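Long-range contacts in 4-hydroxybutyrate CoA-transferase (Porphyromonas gingivalis, PDB 3D3U), which probably transfers coenzyme A between acyl-CoA thioesters and free carboxylates such as acetate: residues Leu51-Phe57 with Ser74-Leu80; Val389-Val395 with Ile413-Arg419. One frame throughout, in Å; residues are numbered along the deposited sequence.

Contact 1. Residues Leu51-Phe57 with Ser74-Leu80; sequences LENITVF and SHVHPTL
V56 overlaps V76, its CG1 3.3 Å from V76 CG2, on the sheet face that also carries I54, whose CB lies 3.9 Å from V76 CB. Beneath these side chains runs a textbook parallel beta ladder. Strands 54-57 and 76-79 are extended, 4.5 Å apart at closest approach and 34° from parallel, pairing I54 with V76, T55 with H77 and V56 with P78. As parallel geometry requires, I54 and V56 each bond to both neighbours of their partners: I54 N to H75 O (3.1 Å), H77 N to I54 O (3.0 Å), V56 N to H77 O (2.8 Å) and T79 N to V56 O (2.8 Å). P78, which has no amide proton, fits because its position asks for none; its CA instead approaches V56 O at 3.3 Å. Before the ladder, H75 ND1 donates to L51 O at 2.8 Å, tying together the two loops that lead in. Within this chain, strand 76-79 is outermost in the parallel six-stranded sheet of the N-terminal family region; strand 54-57 lies between it and strand 27-30, bonding through T55 and F57 to T26, V28 and F30, while the F57 ring rests on V106 and F110 of helix 106-110.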
# COMPACT_ATOMS: atom_id res chain seq x y z
N LEU A 51 -23.99 -3.52 21.25
CA LEU A 51 -22.56 -3.49 21.53
C LEU A 51 -22.15 -2.47 22.66
O LEU A 51 -22.68 -1.33 22.75
CB LEU A 51 -21.74 -3.24 20.28
CG LEU A 51 -21.89 -3.95 18.94
CD1 LEU A 51 -22.03 -5.42 19.16
CD2 LEU A 51 -23.10 -3.37 18.38
N GLU A 52 -21.20 -2.91 23.49
CA GLU A 52 -20.70 -2.09 24.59
C GLU A 52 -19.33 -1.50 24.29
O GLU A 52 -19.29 -0.55 23.56
CB GLU A 52 -20.68 -2.85 25.88
CG GLU A 52 -22.02 -2.99 26.54
CD GLU A 52 -22.26 -1.81 27.43
OE1 GLU A 52 -21.61 -1.76 28.52
OE2 GLU A 52 -23.09 -0.91 27.04
N ASN A 53 -18.20 -1.98 24.80
CA ASN A 53 -17.02 -1.08 24.63
C ASN A 53 -16.11 -1.53 23.52
O ASN A 53 -14.99 -1.98 23.78
CB ASN A 53 -16.19 -0.85 25.89
CG ASN A 53 -16.99 -0.22 26.99
OD1 ASN A 53 -17.61 0.81 26.74
ND2 ASN A 53 -17.04 -0.85 28.21
N ILE A 54 -16.56 -1.41 22.29
CA ILE A 54 -15.82 -2.08 21.30
C ILE A 54 -14.83 -1.10 20.69
O ILE A 54 -15.22 -0.01 20.29
CB ILE A 54 -16.78 -2.65 20.28
CG1 ILE A 54 -18.05 -3.14 20.98
CG2 ILE A 54 -16.09 -3.65 19.44
CD1 ILE A 54 -17.84 -4.44 21.62
N THR A 55 -13.57 -1.48 20.60
CA THR A 55 -12.58 -0.66 19.94
C THR A 55 -12.31 -1.23 18.59
O THR A 55 -12.04 -2.43 18.51
CB THR A 55 -11.26 -0.77 20.69
OG1 THR A 55 -11.47 -0.31 21.99
CG2 THR A 55 -10.28 0.22 20.20
N VAL A 56 -12.30 -0.42 17.53
CA VAL A 56 -11.79 -1.01 16.28
C VAL A 56 -10.52 -0.40 15.75
O VAL A 56 -10.32 0.81 15.84
CB VAL A 56 -12.88 -1.35 15.20
CG1 VAL A 56 -13.89 -0.33 15.19
CG2 VAL A 56 -12.26 -1.46 13.82
N PHE A 57 -9.62 -1.25 15.29
CA PHE A 57 -8.45 -0.73 14.62
C PHE A 57 -8.47 -1.05 13.14
O PHE A 57 -8.87 -2.15 12.69
CB PHE A 57 -7.08 -1.10 15.29
CG PHE A 57 -5.91 -0.75 14.40
CD1 PHE A 57 -5.38 -1.69 13.51
CD2 PHE A 57 -5.44 0.58 14.35
CE1 PHE A 57 -4.32 -1.35 12.60
CE2 PHE A 57 -4.41 0.94 13.44
CZ PHE A 57 -3.84 -0.05 12.54
N SER A 74 -20.14 5.44 22.11
CA SER A 74 -20.28 4.56 23.26
C SER A 74 -20.51 3.16 22.80
O SER A 74 -20.52 2.28 23.65
CB SER A 74 -21.38 4.92 24.19
OG SER A 74 -22.48 4.13 23.94
N HIS A 75 -20.70 2.91 21.50
CA HIS A 75 -20.74 1.50 21.09
C HIS A 75 -19.48 1.00 20.52
O HIS A 75 -18.99 -0.00 20.94
CB HIS A 75 -21.95 1.21 20.20
CG HIS A 75 -23.24 1.70 20.79
ND1 HIS A 75 -23.87 1.04 21.83
CD2 HIS A 75 -23.99 2.80 20.52
CE1 HIS A 75 -24.97 1.71 22.14
NE2 HIS A 75 -25.07 2.76 21.34
N VAL A 76 -18.94 1.70 19.53
CA VAL A 76 -17.61 1.36 19.04
C VAL A 76 -16.85 2.55 18.57
O VAL A 76 -17.35 3.32 17.74
CB VAL A 76 -17.59 0.31 17.94
CG1 VAL A 76 -18.87 0.22 17.28
CG2 VAL A 76 -16.49 0.63 16.96
N HIS A 77 -15.64 2.67 19.09
CA HIS A 77 -14.74 3.75 18.72
C HIS A 77 -13.58 3.25 17.95
O HIS A 77 -13.13 2.13 18.22
CB HIS A 77 -14.20 4.42 19.96
CG HIS A 77 -15.27 5.07 20.78
ND1 HIS A 77 -16.55 5.29 20.29
CD2 HIS A 77 -15.25 5.54 22.04
CE1 HIS A 77 -17.28 5.85 21.23
NE2 HIS A 77 -16.51 6.04 22.29
N PRO A 78 -13.05 4.05 17.00
CA PRO A 78 -11.78 3.70 16.31
C PRO A 78 -10.51 4.05 17.13
O PRO A 78 -10.52 5.03 17.89
CB PRO A 78 -11.85 4.56 15.06
CG PRO A 78 -12.60 5.84 15.57
CD PRO A 78 -13.59 5.35 16.55
N THR A 79 -9.46 3.25 16.98
CA THR A 79 -8.17 3.62 17.58
C THR A 79 -7.18 3.60 16.48
O THR A 79 -7.39 2.94 15.41
CB THR A 79 -7.63 2.66 18.66
OG1 THR A 79 -8.30 1.42 18.57
CG2 THR A 79 -7.84 3.15 20.15
N LEU A 80 -6.12 4.35 16.78
CA LEU A 80 -4.81 4.26 16.10
C LEU A 80 -3.68 4.42 17.15
O LEU A 80 -3.96 4.52 18.37
CB LEU A 80 -4.71 5.24 14.93
CG LEU A 80 -4.62 6.73 15.32
CD1 LEU A 80 -5.78 7.25 16.30
CD2 LEU A 80 -3.15 7.25 15.73

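Contact 2. Residues Val389-Val395 with Ile413-Arg419; sequences VVTEYGV and IAHPDFR
I413 places its side chain (chi1 p, chi2 t) against a tight hairpin: CD1 is 4.2 Å from V389 CG1, and CG2 lies 3.4 Å from G394 O and 3.3 Å from V395 O. A414 O turns back within its own segment to accept R419 NE at 2.9 Å. H415 brings ND1 to 3.2 Å from Y393 OH, and its carbonyl O receives R419 N at 3.1 Å in the lead into helix 418-427. P416 lays CD over a face of the Y393 ring, 3.9 Å from the centroid, a CH-pi contact. R419 adds at most a weak, long cation-pi attraction, CZ lying 5.3 Å from that centroid. Y393 (chi1 m) occupies a type I turn closed by T391 N to G394 O (3.0 Å) and G394 N to T391 O (2.7 Å); at G394 (phi 131°, psi -163°) a CB would jam against the preceding carbonyl O, so glycine is needed. The result is a two-residue beta hairpin at the edge of a mixed beta sheet, covered by the connection between two C-terminal helices.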
# COMPACT_ATOMS: atom_id res chain seq x y z
N VAL A 389 15.70 13.44 -6.82
CA VAL A 389 14.48 14.19 -6.66
C VAL A 389 14.13 14.73 -8.02
O VAL A 389 15.00 15.29 -8.72
CB VAL A 389 14.70 15.40 -5.71
CG1 VAL A 389 13.44 16.07 -5.41
CG2 VAL A 389 15.30 14.94 -4.47
N VAL A 390 12.85 14.59 -8.39
CA VAL A 390 12.41 14.87 -9.75
C VAL A 390 11.19 15.73 -9.69
O VAL A 390 10.29 15.43 -8.92
CB VAL A 390 11.99 13.55 -10.43
CG1 VAL A 390 11.31 13.82 -11.76
CG2 VAL A 390 13.15 12.59 -10.58
N THR A 391 11.13 16.74 -10.53
CA THR A 391 9.94 17.60 -10.66
C THR A 391 9.68 17.78 -12.13
O THR A 391 10.57 17.53 -12.98
CB THR A 391 10.31 18.96 -10.08
OG1 THR A 391 10.01 18.95 -8.69
CG2 THR A 391 9.47 20.08 -10.60
N GLU A 392 8.51 18.25 -12.49
CA GLU A 392 8.40 18.65 -13.89
C GLU A 392 9.62 19.43 -14.42
O GLU A 392 9.81 19.48 -15.59
CB GLU A 392 7.15 19.46 -14.20
CG GLU A 392 7.15 20.85 -13.64
CD GLU A 392 6.52 20.95 -12.24
OE1 GLU A 392 5.99 22.13 -11.88
OE2 GLU A 392 6.55 19.87 -11.52
N TYR A 393 10.47 20.02 -13.59
CA TYR A 393 11.53 20.82 -14.19
C TYR A 393 12.79 20.06 -14.20
O TYR A 393 13.82 20.62 -14.64
CB TYR A 393 11.78 22.17 -13.51
CG TYR A 393 10.62 23.05 -13.69
CD1 TYR A 393 10.43 23.75 -14.90
CD2 TYR A 393 9.64 23.12 -12.71
CE1 TYR A 393 9.33 24.57 -15.12
CE2 TYR A 393 8.50 23.90 -12.93
CZ TYR A 393 8.36 24.62 -14.14
OH TYR A 393 7.25 25.43 -14.30
N GLY A 394 12.78 18.82 -13.74
CA GLY A 394 13.99 18.03 -13.99
C GLY A 394 14.51 17.35 -12.78
O GLY A 394 13.76 17.22 -11.79
N VAL A 395 15.77 16.92 -12.86
CA VAL A 395 16.36 15.95 -11.92
C VAL A 395 17.31 16.62 -10.96
O VAL A 395 17.81 17.64 -11.28
CB VAL A 395 17.06 14.85 -12.65
CG1 VAL A 395 17.58 13.84 -11.68
CG2 VAL A 395 16.06 14.11 -13.58
N ILE A 413 15.46 22.63 -9.94
CA ILE A 413 14.19 22.01 -10.41
C ILE A 413 12.85 22.50 -9.77
O ILE A 413 11.73 21.98 -10.09
CB ILE A 413 14.23 20.53 -10.23
CG1 ILE A 413 14.02 20.20 -8.79
CG2 ILE A 413 15.52 20.01 -10.81
CD1 ILE A 413 13.91 18.83 -8.59
N ALA A 414 12.98 23.47 -8.86
CA ALA A 414 11.88 24.23 -8.35
C ALA A 414 11.14 25.03 -9.42
O ALA A 414 11.65 25.33 -10.51
CB ALA A 414 12.42 25.24 -7.27
N HIS A 415 9.94 25.49 -9.05
CA HIS A 415 9.24 26.30 -9.97
C HIS A 415 10.05 27.54 -10.09
O HIS A 415 10.66 28.00 -9.10
CB HIS A 415 7.82 26.60 -9.51
CG HIS A 415 7.05 27.43 -10.48
ND1 HIS A 415 6.36 26.89 -11.55
CD2 HIS A 415 6.94 28.78 -10.60
CE1 HIS A 415 5.84 27.86 -12.27
NE2 HIS A 415 6.20 29.02 -11.74
N PRO A 416 10.05 28.08 -11.33
CA PRO A 416 10.72 29.34 -11.67
C PRO A 416 10.36 30.57 -10.81
O PRO A 416 11.23 31.45 -10.58
CB PRO A 416 10.31 29.55 -13.14
CG PRO A 416 10.03 28.23 -13.67
CD PRO A 416 9.39 27.51 -12.55
N ASP A 417 9.12 30.68 -10.36
CA ASP A 417 8.81 31.93 -9.54
C ASP A 417 9.68 31.97 -8.30
O ASP A 417 10.29 32.97 -7.94
CB ASP A 417 7.36 31.96 -9.06
CG ASP A 417 6.35 31.92 -10.18
OD1 ASP A 417 6.75 31.95 -11.36
OD2 ASP A 417 5.13 31.81 -9.95
N PHE A 418 9.74 30.78 -7.71
CA PHE A 418 10.35 30.51 -6.47
C PHE A 418 11.86 30.42 -6.44
O PHE A 418 12.44 30.73 -5.39
CB PHE A 418 9.71 29.25 -6.02
CG PHE A 418 8.34 29.48 -5.64
CD1 PHE A 418 7.39 28.51 -5.79
CD2 PHE A 418 7.98 30.73 -5.18
CE1 PHE A 418 6.10 28.78 -5.41
CE2 PHE A 418 6.71 31.02 -4.82
CZ PHE A 418 5.77 30.09 -4.91
N ARG A 419 12.47 30.04 -7.57
CA ARG A 419 13.93 30.05 -7.70
C ARG A 419 14.72 31.28 -7.26
O ARG A 419 15.72 31.05 -6.64
CB ARG A 419 14.36 29.73 -9.08
CG ARG A 419 13.95 28.42 -9.59
CD ARG A 419 14.53 28.10 -10.96
NE ARG A 419 13.68 27.11 -11.66
CZ ARG A 419 13.99 26.49 -12.82
NH1 ARG A 419 13.10 25.67 -13.35
NH2 ARG A 419 15.11 26.73 -13.45

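How the contacts relate
The two contacts illustrate different ways of finishing the edge of a sheet. In contact 1 the last strand is added in parallel, through regular backbone pairing; in contact 2 the final strand arises by antiparallel reversal, and side-chain packing brings the connection between two helices against the turn. They belong to separate family regions, contact 1 to the N-terminal and contact 2 to the C-terminal part of the acetyl-CoA hydrolase/transferase sequence, and follow one another along the chain. Their centres are 46 Å apart and their nearest atoms about 28 Å, so they do not touch. Neither includes a bound ligand or an identified catalytic residue, and both are best read as structural packing.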